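Local coordinates for protein thiamin pyrophosphokinase (Saccharomyces cerevisiae, PDB 1IG0) that transfers a pyrophosphate group from ATP to thiamine, as the only yeast enzyme able to make the cofactor thiamine pyrophosphate, at residues B[25-31]-B[225-229]; B[73-77]-B[104-109]; B[202-206]-B[217-221]. All coordinates share one frame. Numbering follows the deposited sequence.

Contact 1 (B[25-31]-B[225-229])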
ATOM      1  N   MET B  25      -4.526  24.305   3.083  1.00 37.84           N
ATOM      2  CA  MET B  25      -5.621  23.350   3.165  1.00 38.23           C
ATOM      3  C   MET B  25      -5.864  22.883   4.594  1.00 36.99           C
ATOM      4  O   MET B  25      -4.928  22.755   5.380  1.00 36.60           O
ATOM      5  CB  MET B  25      -5.349  22.133   2.279  1.00 40.67           C
ATOM      6  CG  MET B  25      -4.103  21.374   2.667  1.00 43.77           C
ATOM      7  SD  MET B  25      -4.387  19.616   2.920  1.00 49.56           S
ATOM      8  CE  MET B  25      -4.713  19.575   4.681  1.00 47.05           C
ATOM      9  N   ASN B  26      -7.127  22.637   4.930  1.00 35.52           N
ATOM     10  CA  ASN B  26      -7.485  22.170   6.263  1.00 34.23           C
ATOM     11  C   ASN B  26      -7.825  20.689   6.140  1.00 33.20           C
ATOM     12  O   ASN B  26      -8.537  20.289   5.221  1.00 31.89           O
ATOM     13  CB  ASN B  26      -8.691  22.950   6.796  1.00 35.12           C
ATOM     14  CG  ASN B  26      -8.927  22.723   8.279  1.00 35.58           C
ATOM     15  OD1 ASN B  26      -9.172  21.598   8.717  1.00 35.74           O
ATOM     16  ND2 ASN B  26      -8.852  23.794   9.061  1.00 36.52           N
ATOM     17  N   LEU B  27      -7.312  19.878   7.060  1.00 31.72           N
ATOM     18  CA  LEU B  27      -7.553  18.438   7.030  1.00 31.39           C
ATOM     19  C   LEU B  27      -9.027  18.051   6.982  1.00 31.11           C
ATOM     20  O   LEU B  27      -9.397  17.092   6.306  1.00 30.43           O
ATOM     21  CB  LEU B  27      -6.886  17.768   8.235  1.00 30.79           C
ATOM     22  CG  LEU B  27      -5.357  17.704   8.197  1.00 30.85           C
ATOM     23  CD1 LEU B  27      -4.837  17.086   9.484  1.00 30.38           C
ATOM     24  CD2 LEU B  27      -4.912  16.885   6.993  1.00 30.41           C
ATOM     25  N   LYS B  28      -9.868  18.794   7.694  1.00 31.48           N
ATOM     26  CA  LYS B  28     -11.298  18.502   7.718  1.00 32.58           C
ATOM     27  C   LYS B  28     -11.954  18.629   6.349  1.00 32.44           C
ATOM     28  O   LYS B  28     -12.911  17.917   6.041  1.00 32.26           O
ATOM     29  CB  LYS B  28     -12.012  19.429   8.704  1.00 34.15           C
ATOM     30  CG  LYS B  28     -11.779  19.074  10.159  1.00 36.05           C
ATOM     31  CD  LYS B  28     -12.420  20.094  11.080  1.00 37.83           C
ATOM     32  CE  LYS B  28     -12.229  19.710  12.536  1.00 39.02           C
ATOM     33  NZ  LYS B  28     -12.616  20.817  13.448  1.00 40.59           N
ATOM     34  N   GLU B  29     -11.434  19.534   5.527  1.00 31.95           N
ATOM     35  CA  GLU B  29     -11.987  19.770   4.200  1.00 32.88           C
ATOM     36  C   GLU B  29     -11.826  18.568   3.275  1.00 31.68           C
ATOM     37  O   GLU B  29     -12.494  18.477   2.244  1.00 30.97           O
ATOM     38  CB  GLU B  29     -11.338  21.010   3.586  1.00 35.38           C
ATOM     39  CG  GLU B  29     -11.307  22.196   4.540  1.00 39.78           C
ATOM     40  CD  GLU B  29     -10.807  23.469   3.893  1.00 41.81           C
ATOM     41  OE1 GLU B  29      -9.745  23.430   3.235  1.00 43.38           O
ATOM     42  OE2 GLU B  29     -11.475  24.513   4.053  1.00 43.15           O
ATOM     43  N   LEU B  30     -10.940  17.648   3.642  1.00 29.78           N
ATOM     44  CA  LEU B  30     -10.718  16.447   2.843  1.00 28.85           C
ATOM     45  C   LEU B  30     -11.935  15.539   2.965  1.00 27.78           C
ATOM     46  O   LEU B  30     -12.236  14.759   2.063  1.00 27.31           O
ATOM     47  CB  LEU B  30      -9.476  15.693   3.333  1.00 28.88           C
ATOM     48  CG  LEU B  30      -8.106  16.359   3.163  1.00 29.07           C
ATOM     49  CD1 LEU B  30      -7.055  15.556   3.912  1.00 29.57           C
ATOM     50  CD2 LEU B  30      -7.754  16.460   1.688  1.00 29.12           C
ATOM     51  N   ILE B  31     -12.631  15.657   4.092  1.00 26.53           N
ATOM     52  CA  ILE B  31     -13.812  14.848   4.368  1.00 26.55           C
ATOM     53  C   ILE B  31     -15.104  15.646   4.230  1.00 26.89           C
ATOM     54  O   ILE B  31     -16.112  15.129   3.749  1.00 26.00           O
ATOM     55  CB  ILE B  31     -13.752  14.269   5.797  1.00 26.30           C
ATOM     56  CG1 ILE B  31     -12.478  13.439   5.965  1.00 25.81           C
ATOM     57  CG2 ILE B  31     -14.984  13.415   6.072  1.00 26.95           C
ATOM     58  CD1 ILE B  31     -12.216  12.997   7.393  1.00 26.04           C
ATOM     59  N   ASP B 225      -5.975   5.597   7.787  1.00 18.61           N
ATOM     60  CA  ASP B 225      -5.407   6.806   7.205  1.00 18.60           C
ATOM     61  C   ASP B 225      -6.278   7.620   6.268  1.00 19.21           C
ATOM     62  O   ASP B 225      -7.330   7.186   5.792  1.00 19.10           O
ATOM     63  CB  ASP B 225      -4.142   6.455   6.412  1.00 18.59           C
ATOM     64  CG  ASP B 225      -3.104   5.737   7.238  1.00 18.85           C
ATOM     65  OD1 ASP B 225      -2.353   6.420   7.963  1.00 19.98           O
ATOM     66  OD2 ASP B 225      -3.039   4.491   7.161  1.00 19.80           O
ATOM     67  N   LEU B 226      -5.783   8.825   6.023  1.00 18.99           N
ATOM     68  CA  LEU B 226      -6.346   9.760   5.070  1.00 18.51           C
ATOM     69  C   LEU B 226      -5.120   9.850   4.170  1.00 18.46           C
ATOM     70  O   LEU B 226      -4.020  10.146   4.643  1.00 18.06           O
ATOM     71  CB  LEU B 226      -6.637  11.121   5.706  1.00 18.32           C
ATOM     72  CG  LEU B 226      -7.935  11.272   6.501  1.00 19.04           C
ATOM     73  CD1 LEU B 226      -8.033  12.692   7.042  1.00 19.81           C
ATOM     74  CD2 LEU B 226      -9.124  10.965   5.604  1.00 19.56           C
ATOM     75  N   ILE B 227      -5.289   9.556   2.890  1.00 18.20           N
ATOM     76  CA  ILE B 227      -4.165   9.586   1.969  1.00 17.57           C
ATOM     77  C   ILE B 227      -4.491  10.548   0.848  1.00 17.85           C
ATOM     78  O   ILE B 227      -5.516  10.412   0.181  1.00 18.62           O
ATOM     79  CB  ILE B 227      -3.903   8.178   1.396  1.00 16.31           C
ATOM     80  CG1 ILE B 227      -3.742   7.179   2.547  1.00 16.35           C
ATOM     81  CG2 ILE B 227      -2.653   8.187   0.524  1.00 16.64           C
ATOM     82  CD1 ILE B 227      -3.710   5.723   2.108  1.00 16.78           C
ATOM     83  N   PHE B 228      -3.618  11.528   0.648  1.00 17.50           N
ATOM     84  CA  PHE B 228      -3.837  12.529  -0.384  1.00 18.76           C
ATOM     85  C   PHE B 228      -2.533  13.108  -0.913  1.00 19.09           C
ATOM     86  O   PHE B 228      -1.459  12.827  -0.385  1.00 19.67           O
ATOM     87  CB  PHE B 228      -4.727  13.640   0.174  1.00 18.11           C
ATOM     88  CG  PHE B 228      -4.194  14.265   1.430  1.00 19.65           C
ATOM     89  CD1 PHE B 228      -3.499  15.467   1.383  1.00 20.25           C
ATOM     90  CD2 PHE B 228      -4.375  13.641   2.661  1.00 19.36           C
ATOM     91  CE1 PHE B 228      -2.989  16.042   2.548  1.00 21.18           C
ATOM     92  CE2 PHE B 228      -3.869  14.207   3.829  1.00 21.49           C
ATOM     93  CZ  PHE B 228      -3.176  15.410   3.772  1.00 21.92           C
ATOM     94  N   LEU B 229      -2.633  13.924  -1.955  1.00 20.14           N
ATOM     95  CA  LEU B 229      -1.447  14.513  -2.557  1.00 21.53           C
ATOM     96  C   LEU B 229      -1.139  15.915  -2.055  1.00 21.83           C
ATOM     97  O   LEU B 229      -2.039  16.732  -1.850  1.00 21.39           O
ATOM     98  CB  LEU B 229      -1.588  14.527  -4.082  1.00 23.45           C
ATOM     99  CG  LEU B 229      -0.359  14.953  -4.892  1.00 22.78           C
ATOM    100  CD1 LEU B 229      -0.359  14.241  -6.233  1.00 25.07           C
ATOM    101  CD2 LEU B 229      -0.352  16.461  -5.073  1.00 25.08           C
TER
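L30 lays a methyl group over one face of the F228 ring. Its CD1 lies 3.7 Å from the ring centroid and 22° off the normal, a CH-pi contact, and approaches F228 CE2 to 3.5 Å. The same CD1 is 4.4 Å from L226 CD1, so L30 bridges two strand residues whose side chains emerge on the same face. I31 extends the patch, with its CD1 4.1 Å from L226 CD2. Two further side chains meet the ring obliquely. M25 SD is 3.9 Å from F228 CE1 in a Met-aromatic contact, and L27 CD2 is 3.9 Å from F228 CZ. The strand alternates: I227 points away from this patch and touches F196 of the second subunit. Strand 23-26 is the outermost strand, within this chain, of the five-stranded sheet, while 225-230 belongs to the ten-stranded sheet. The contact packs the end of strand 23-26 and the turn after it against the ten-stranded sheet, in the interior of the beta sandwich. After the strand the chain enters a turn, 27-30, with helical backbone angles. N26 shapes this turn. Its OD1 accepts from K28 N at 3.1 Å, an Asx turn, and its backbone N donates to E29 OE1 at 3.2 Å.

Contact 2 (B[73-77]-B[104-109]); sequences NRLYD and KVYKYY
Both segments are helical throughout, 73-77 within helix 71-78 and 104-109 within helix 103-111. Their axes pass 10.2 Å apart at a crossing angle of 79°, so the helices are nearly perpendicular. The backbones are closest at N73 and V105, with CA atoms 6.1 Å apart. N73 has its CA-to-CB bond directed away, but an m rotamer brings its OD1 to 3.1 Å from V105 CG2. The amide's hydrogen bonds go to the loop before the second helix: ND2 donates to S100 O, and OD1 accepts from S102 N. L75, a t,p rotamer, points toward the partner, and its CG lies 3.6 Å from Y109 OH. Y76 is the centre of the contact. With chi1 t it enters as a knob into the hole formed by K104, V105, Y108 and Y109. Its CD2 packs on V105 CG2 at 3.6 Å, and its CE2 is 3.2 Å from K104 NZ. Y108, also t, receives the edge of Y76 on its ring face. This is an offset edge-to-face pair, with centroids 5.4 Å apart, planes at 63°, and Y76 CE1 3.7 Å from Y108 CG. Y109 takes chi1 m, which places its OH 3.9 Å from Y76 CB, near the plane of the Y76 ring. R86 makes cation-pi contacts with both Y76 and Y108. The whole is one aromatic knob, Y76, set in a hole of a steeply crossed helix within the alpha/beta catalytic domain, with an aromatic pair at its core.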
ATOM      1  N   ASN B  73     -21.809  -4.753  -4.531  1.00 27.30           N
ATOM      2  CA  ASN B  73     -22.016  -5.902  -3.655  1.00 28.10           C
ATOM      3  C   ASN B  73     -21.589  -5.504  -2.249  1.00 28.21           C
ATOM      4  O   ASN B  73     -22.281  -5.785  -1.270  1.00 27.70           O
ATOM      5  CB  ASN B  73     -21.175  -7.104  -4.105  1.00 29.15           C
ATOM      6  CG  ASN B  73     -21.533  -7.589  -5.494  1.00 29.92           C
ATOM      7  OD1 ASN B  73     -22.709  -7.704  -5.840  1.00 31.28           O
ATOM      8  ND2 ASN B  73     -20.519  -7.894  -6.295  1.00 31.21           N
ATOM      9  N   ARG B  74     -20.440  -4.840  -2.167  1.00 27.96           N
ATOM     10  CA  ARG B  74     -19.885  -4.387  -0.899  1.00 27.97           C
ATOM     11  C   ARG B  74     -20.871  -3.510  -0.133  1.00 27.58           C
ATOM     12  O   ARG B  74     -21.085  -3.701   1.063  1.00 27.84           O
ATOM     13  CB  ARG B  74     -18.593  -3.604  -1.150  1.00 28.72           C
ATOM     14  CG  ARG B  74     -17.548  -4.362  -1.956  1.00 30.21           C
ATOM     15  CD  ARG B  74     -17.078  -5.617  -1.235  1.00 30.41           C
ATOM     16  NE  ARG B  74     -16.023  -6.305  -1.975  1.00 31.89           N
ATOM     17  CZ  ARG B  74     -15.399  -7.396  -1.545  1.00 32.84           C
ATOM     18  NH1 ARG B  74     -15.722  -7.931  -0.375  1.00 33.16           N
ATOM     19  NH2 ARG B  74     -14.447  -7.952  -2.282  1.00 32.79           N
ATOM     20  N   LEU B  75     -21.466  -2.545  -0.829  1.00 26.63           N
ATOM     21  CA  LEU B  75     -22.428  -1.640  -0.210  1.00 26.49           C
ATOM     22  C   LEU B  75     -23.676  -2.411   0.201  1.00 26.99           C
ATOM     23  O   LEU B  75     -24.187  -2.249   1.311  1.00 27.25           O
ATOM     24  CB  LEU B  75     -22.813  -0.529  -1.190  1.00 24.75           C
ATOM     25  CG  LEU B  75     -23.823   0.505  -0.686  1.00 24.31           C
ATOM     26  CD1 LEU B  75     -23.242   1.253   0.509  1.00 24.26           C
ATOM     27  CD2 LEU B  75     -24.174   1.472  -1.809  1.00 23.57           C
ATOM     28  N   TYR B  76     -24.158  -3.252  -0.707  1.00 28.21           N
ATOM     29  CA  TYR B  76     -25.344  -4.066  -0.469  1.00 29.83           C
ATOM     30  C   TYR B  76     -25.204  -4.872   0.821  1.00 30.55           C
ATOM     31  O   TYR B  76     -26.098  -4.864   1.669  1.00 30.46           O
ATOM     32  CB  TYR B  76     -25.563  -5.018  -1.646  1.00 30.73           C
ATOM     33  CG  TYR B  76     -26.825  -5.847  -1.552  1.00 32.17           C
ATOM     34  CD1 TYR B  76     -28.074  -5.290  -1.830  1.00 32.90           C
ATOM     35  CD2 TYR B  76     -26.771  -7.192  -1.185  1.00 32.49           C
ATOM     36  CE1 TYR B  76     -29.237  -6.053  -1.749  1.00 32.93           C
ATOM     37  CE2 TYR B  76     -27.926  -7.962  -1.100  1.00 32.94           C
ATOM     38  CZ  TYR B  76     -29.154  -7.387  -1.383  1.00 32.92           C
ATOM     39  OH  TYR B  76     -30.295  -8.149  -1.301  1.00 33.39           O
ATOM     40  N   ASP B  77     -24.081  -5.570   0.962  1.00 31.46           N
ATOM     41  CA  ASP B  77     -23.836  -6.384   2.150  1.00 33.09           C
ATOM     42  C   ASP B  77     -23.554  -5.528   3.380  1.00 33.89           C
ATOM     43  O   ASP B  77     -24.003  -5.842   4.482  1.00 33.94           O
ATOM     44  CB  ASP B  77     -22.659  -7.336   1.918  1.00 33.49           C
ATOM     45  CG  ASP B  77     -22.921  -8.330   0.803  1.00 34.54           C
ATOM     46  OD1 ASP B  77     -24.074  -8.800   0.681  1.00 35.34           O
ATOM     47  OD2 ASP B  77     -21.973  -8.654   0.059  1.00 35.51           O
ATOM     48  N   LYS B 104     -28.281 -11.023  -7.613  1.00 38.51           N
ATOM     49  CA  LYS B 104     -29.215 -10.509  -6.619  1.00 37.36           C
ATOM     50  C   LYS B 104     -29.004  -9.009  -6.410  1.00 36.02           C
ATOM     51  O   LYS B 104     -29.962  -8.237  -6.342  1.00 34.86           O
ATOM     52  CB  LYS B 104     -29.019 -11.258  -5.298  1.00 38.96           C
ATOM     53  CG  LYS B 104     -29.729 -10.646  -4.099  1.00 40.65           C
ATOM     54  CD  LYS B 104     -29.664 -11.568  -2.883  1.00 42.59           C
ATOM     55  CE  LYS B 104     -28.235 -11.997  -2.561  1.00 43.30           C
ATOM     56  NZ  LYS B 104     -27.348 -10.841  -2.247  1.00 44.94           N
ATOM     57  N   VAL B 105     -27.742  -8.601  -6.312  1.00 34.79           N
ATOM     58  CA  VAL B 105     -27.409  -7.196  -6.116  1.00 33.71           C
ATOM     59  C   VAL B 105     -27.789  -6.360  -7.337  1.00 33.19           C
ATOM     60  O   VAL B 105     -28.316  -5.256  -7.200  1.00 32.45           O
ATOM     61  CB  VAL B 105     -25.900  -7.017  -5.829  1.00 33.32           C
ATOM     62  CG1 VAL B 105     -25.551  -5.535  -5.744  1.00 33.30           C
ATOM     63  CG2 VAL B 105     -25.541  -7.716  -4.526  1.00 32.86           C
ATOM     64  N   TYR B 106     -27.523  -6.888  -8.528  1.00 33.72           N
ATOM     65  CA  TYR B 106     -27.850  -6.180  -9.763  1.00 34.12           C
ATOM     66  C   TYR B 106     -29.345  -5.889  -9.835  1.00 34.19           C
ATOM     67  O   TYR B 106     -29.757  -4.755 -10.085  1.00 34.02           O
ATOM     68  CB  TYR B 106     -27.437  -7.009 -10.981  1.00 35.08           C
ATOM     69  CG  TYR B 106     -27.906  -6.425 -12.298  1.00 35.79           C
ATOM     70  CD1 TYR B 106     -27.385  -5.224 -12.778  1.00 36.62           C
ATOM     71  CD2 TYR B 106     -28.889  -7.063 -13.052  1.00 36.97           C
ATOM     72  CE1 TYR B 106     -27.834  -4.671 -13.978  1.00 37.03           C
ATOM     73  CE2 TYR B 106     -29.347  -6.519 -14.252  1.00 37.53           C
ATOM     74  CZ  TYR B 106     -28.814  -5.323 -14.709  1.00 37.72           C
ATOM     75  OH  TYR B 106     -29.268  -4.781 -15.890  1.00 39.10           O
ATOM     76  N   LYS B 107     -30.156  -6.919  -9.614  1.00 34.78           N
ATOM     77  CA  LYS B 107     -31.604  -6.768  -9.660  1.00 34.70           C
ATOM     78  C   LYS B 107     -32.118  -5.744  -8.655  1.00 33.74           C
ATOM     79  O   LYS B 107     -33.000  -4.946  -8.971  1.00 33.51           O
ATOM     80  CB  LYS B 107     -32.301  -8.109  -9.406  1.00 36.10           C
ATOM     81  CG  LYS B 107     -32.227  -9.107 -10.554  1.00 38.27           C
ATOM     82  CD  LYS B 107     -33.363 -10.121 -10.448  1.00 39.60           C
ATOM     83  CE  LYS B 107     -33.404 -11.079 -11.632  1.00 40.18           C
ATOM     84  NZ  LYS B 107     -32.316 -12.094 -11.583  1.00 41.96           N
ATOM     85  N   TYR B 108     -31.567  -5.771  -7.445  1.00 33.05           N
ATOM     86  CA  TYR B 108     -31.984  -4.850  -6.392  1.00 32.60           C
ATOM     87  C   TYR B 108     -31.772  -3.383  -6.755  1.00 32.05           C
ATOM     88  O   TYR B 108     -32.679  -2.563  -6.610  1.00 31.20           O
ATOM     89  CB  TYR B 108     -31.234  -5.150  -5.093  1.00 33.35           C
ATOM     90  CG  TYR B 108     -31.567  -4.184  -3.979  1.00 34.57           C
ATOM     91  CD1 TYR B 108     -32.781  -4.264  -3.298  1.00 35.03           C
ATOM     92  CD2 TYR B 108     -30.682  -3.165  -3.627  1.00 35.30           C
ATOM     93  CE1 TYR B 108     -33.107  -3.355  -2.294  1.00 35.53           C
ATOM     94  CE2 TYR B 108     -30.998  -2.248  -2.626  1.00 35.56           C
ATOM     95  CZ  TYR B 108     -32.211  -2.349  -1.963  1.00 36.47           C
ATOM     96  OH  TYR B 108     -32.524  -1.447  -0.972  1.00 37.05           O
ATOM     97  N   TYR B 109     -30.573  -3.051  -7.218  1.00 31.72           N
ATOM     98  CA  TYR B 109     -30.262  -1.674  -7.573  1.00 31.12           C
ATOM     99  C   TYR B 109     -30.910  -1.228  -8.872  1.00 31.41           C
ATOM    100  O   TYR B 109     -31.238  -0.050  -9.034  1.00 31.04           O
ATOM    101  CB  TYR B 109     -28.746  -1.475  -7.630  1.00 30.13           C
ATOM    102  CG  TYR B 109     -28.122  -1.413  -6.255  1.00 29.42           C
ATOM    103  CD1 TYR B 109     -27.004  -2.179  -5.933  1.00 29.63           C
ATOM    104  CD2 TYR B 109     -28.670  -0.599  -5.264  1.00 29.29           C
ATOM    105  CE1 TYR B 109     -26.449  -2.140  -4.654  1.00 28.69           C
ATOM    106  CE2 TYR B 109     -28.124  -0.549  -3.988  1.00 28.94           C
ATOM    107  CZ  TYR B 109     -27.016  -1.323  -3.688  1.00 28.60           C
ATOM    108  OH  TYR B 109     -26.486  -1.288  -2.419  1.00 27.07           O
TER

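Contact 3 (B[202-206]-B[217-221]); sequences SITQL and KLCYM
This is a buried helix-on-sheet contact inside the beta-alpha-beta unit made by strand 184-189, helix 196-212 and strand 216-221. Residues 202-206 are helical and 217-221 are extended. The axes run roughly antiparallel at 151°, 9.3 Å apart at closest approach. The nearest CA pairs are L206-L218, 6.5 Å, and S202-Y220, 8.7 Å. Y220, chi1 m, reaches across the gap. Its OH donates a very short hydrogen bond of 2.4 Å to S202 O, and also lies 3.6 Å from Q205 CB. The contact thus joins the crossover helix to the strand that follows it. L206, an m,t rotamer, packs its CD2 3.7 Å from L218 CG and its CG 3.8 Å from Y220 CE1, at the ring edge. L218, a t,p rotamer, places CD2 3.9 Å from Q205 CB. F127 of helix 126-139 touches S202, Q205, L218 and Y220. The Q205 side chain lies about 9 Å from bound thiamine.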
ATOM      1  N   SER B 202      -4.424   2.936  -7.088  1.00 17.91           N
ATOM      2  CA  SER B 202      -5.109   3.996  -6.360  1.00 18.08           C
ATOM      3  C   SER B 202      -4.161   5.171  -6.155  1.00 17.80           C
ATOM      4  O   SER B 202      -4.570   6.331  -6.222  1.00 18.22           O
ATOM      5  CB  SER B 202      -5.605   3.484  -5.006  1.00 18.34           C
ATOM      6  OG  SER B 202      -6.706   2.606  -5.173  1.00 19.94           O
ATOM      7  N   ILE B 203      -2.889   4.870  -5.913  1.00 16.79           N
ATOM      8  CA  ILE B 203      -1.905   5.923  -5.709  1.00 16.49           C
ATOM      9  C   ILE B 203      -1.625   6.683  -7.003  1.00 16.06           C
ATOM     10  O   ILE B 203      -1.446   7.899  -6.980  1.00 15.49           O
ATOM     11  CB  ILE B 203      -0.579   5.360  -5.149  1.00 16.27           C
ATOM     12  CG1 ILE B 203      -0.815   4.765  -3.757  1.00 17.15           C
ATOM     13  CG2 ILE B 203       0.471   6.463  -5.082  1.00 17.63           C
ATOM     14  CD1 ILE B 203      -1.429   5.733  -2.767  1.00 17.64           C
ATOM     15  N   THR B 204      -1.588   5.977  -8.130  1.00 17.00           N
ATOM     16  CA  THR B 204      -1.337   6.642  -9.407  1.00 17.10           C
ATOM     17  C   THR B 204      -2.408   7.697  -9.682  1.00 17.60           C
ATOM     18  O   THR B 204      -2.120   8.749 -10.257  1.00 16.88           O
ATOM     19  CB  THR B 204      -1.320   5.647 -10.595  1.00 18.53           C
ATOM     20  OG1 THR B 204      -2.634   5.113 -10.807  1.00 18.32           O
ATOM     21  CG2 THR B 204      -0.350   4.515 -10.322  1.00 17.29           C
ATOM     22  N   GLN B 205      -3.642   7.412  -9.274  1.00 17.74           N
ATOM     23  CA  GLN B 205      -4.754   8.337  -9.480  1.00 18.37           C
ATOM     24  C   GLN B 205      -4.477   9.703  -8.857  1.00 18.78           C
ATOM     25  O   GLN B 205      -4.838  10.735  -9.424  1.00 19.01           O
ATOM     26  CB  GLN B 205      -6.043   7.759  -8.889  1.00 19.93           C
ATOM     27  CG  GLN B 205      -6.650   6.592  -9.664  1.00 19.54           C
ATOM     28  CD  GLN B 205      -7.234   7.006 -11.007  1.00 21.98           C
ATOM     29  OE1 GLN B 205      -7.624   8.158 -11.201  1.00 20.73           O
ATOM     30  NE2 GLN B 205      -7.321   6.057 -11.936  1.00 20.69           N
ATOM     31  N   LEU B 206      -3.848   9.712  -7.687  1.00 18.85           N
ATOM     32  CA  LEU B 206      -3.528  10.970  -7.020  1.00 19.51           C
ATOM     33  C   LEU B 206      -2.632  11.821  -7.918  1.00 20.43           C
ATOM     34  O   LEU B 206      -2.822  13.034  -8.036  1.00 20.01           O
ATOM     35  CB  LEU B 206      -2.826  10.705  -5.683  1.00 19.78           C
ATOM     36  CG  LEU B 206      -3.706  10.127  -4.571  1.00 19.26           C
ATOM     37  CD1 LEU B 206      -2.846   9.682  -3.401  1.00 19.85           C
ATOM     38  CD2 LEU B 206      -4.720  11.171  -4.129  1.00 18.79           C
ATOM     39  N   LYS B 217     -10.146  16.740  -6.399  1.00 21.04           N
ATOM     40  CA  LYS B 217      -9.420  16.825  -5.139  1.00 22.08           C
ATOM     41  C   LYS B 217      -9.686  15.481  -4.477  1.00 21.43           C
ATOM     42  O   LYS B 217     -10.644  15.319  -3.720  1.00 20.74           O
ATOM     43  CB  LYS B 217      -9.958  17.957  -4.265  1.00 24.28           C
ATOM     44  CG  LYS B 217      -9.979  19.321  -4.935  1.00 28.95           C
ATOM     45  CD  LYS B 217     -10.277  20.410  -3.915  1.00 31.74           C
ATOM     46  CE  LYS B 217     -11.541  20.095  -3.129  1.00 33.00           C
ATOM     47  NZ  LYS B 217     -11.680  20.964  -1.928  1.00 36.55           N
ATOM     48  N   LEU B 218      -8.828  14.517  -4.787  1.00 20.13           N
ATOM     49  CA  LEU B 218      -8.964  13.161  -4.279  1.00 19.52           C
ATOM     50  C   LEU B 218      -8.285  12.869  -2.948  1.00 19.32           C
ATOM     51  O   LEU B 218      -7.158  13.295  -2.694  1.00 19.04           O
ATOM     52  CB  LEU B 218      -8.453  12.172  -5.332  1.00 19.02           C
ATOM     53  CG  LEU B 218      -8.308  10.698  -4.935  1.00 18.35           C
ATOM     54  CD1 LEU B 218      -9.665  10.105  -4.583  1.00 17.75           C
ATOM     55  CD2 LEU B 218      -7.675   9.930  -6.086  1.00 17.01           C
ATOM     56  N   CYS B 219      -8.987  12.122  -2.105  1.00 18.56           N
ATOM     57  CA  CYS B 219      -8.463  11.725  -0.807  1.00 18.51           C
ATOM     58  C   CYS B 219      -9.014  10.355  -0.448  1.00 18.09           C
ATOM     59  O   CYS B 219     -10.207  10.098  -0.605  1.00 17.66           O
ATOM     60  CB  CYS B 219      -8.862  12.726   0.280  1.00 18.68           C
ATOM     61  SG  CYS B 219      -8.222  12.318   1.932  1.00 20.44           S
ATOM     62  N   TYR B 220      -8.141   9.473   0.026  1.00 18.32           N
ATOM     63  CA  TYR B 220      -8.566   8.140   0.415  1.00 19.22           C
ATOM     64  C   TYR B 220      -8.762   8.084   1.913  1.00 20.42           C
ATOM     65  O   TYR B 220      -7.977   8.652   2.673  1.00 20.74           O
ATOM     66  CB  TYR B 220      -7.526   7.085   0.027  1.00 19.55           C
ATOM     67  CG  TYR B 220      -7.341   6.913  -1.458  1.00 18.74           C
ATOM     68  CD1 TYR B 220      -6.352   7.616  -2.144  1.00 18.50           C
ATOM     69  CD2 TYR B 220      -8.178   6.071  -2.186  1.00 18.70           C
ATOM     70  CE1 TYR B 220      -6.205   7.485  -3.524  1.00 18.05           C
ATOM     71  CE2 TYR B 220      -8.039   5.932  -3.561  1.00 18.45           C
ATOM     72  CZ  TYR B 220      -7.053   6.642  -4.225  1.00 17.85           C
ATOM     73  OH  TYR B 220      -6.916   6.509  -5.586  1.00 18.18           O
ATOM     74  N   MET B 221      -9.826   7.413   2.331  1.00 20.27           N
ATOM     75  CA  MET B 221     -10.100   7.232   3.744  1.00 20.07           C
ATOM     76  C   MET B 221     -10.077   5.733   3.971  1.00 19.94           C
ATOM     77  O   MET B 221     -10.861   4.994   3.373  1.00 20.42           O
ATOM     78  CB  MET B 221     -11.466   7.788   4.131  1.00 20.34           C
ATOM     79  CG  MET B 221     -11.806   7.519   5.589  1.00 21.91           C
ATOM     80  SD  MET B 221     -13.394   8.189   6.100  1.00 25.24           S
ATOM     81  CE  MET B 221     -12.950   9.851   6.498  1.00 24.25           C
TER

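From the N terminus, strand 23-26 and the turn after it supply the first half of contact 1, whose loop stays open until strand 225-230. Contacts 2 and 3 nest inside it in turn. Contact 2 closes a loop of 26 residues between two catalytic-domain helices, holding helix 83-88 and strand 93-96, and stands apart, its nearest atoms about 16 Å from contact 1 and about 12 Å from contact 3. Contact 3 closes the return from helix 196-212 to strand 216-221. The next strand, 225-230, pairs antiparallel with it, so contacts 1 and 3 touch: helix 196-212 packs on strand 216-221, and strand 23-26 with its following turn packs on the neighbouring strand 225-230. Both touch the second subunit.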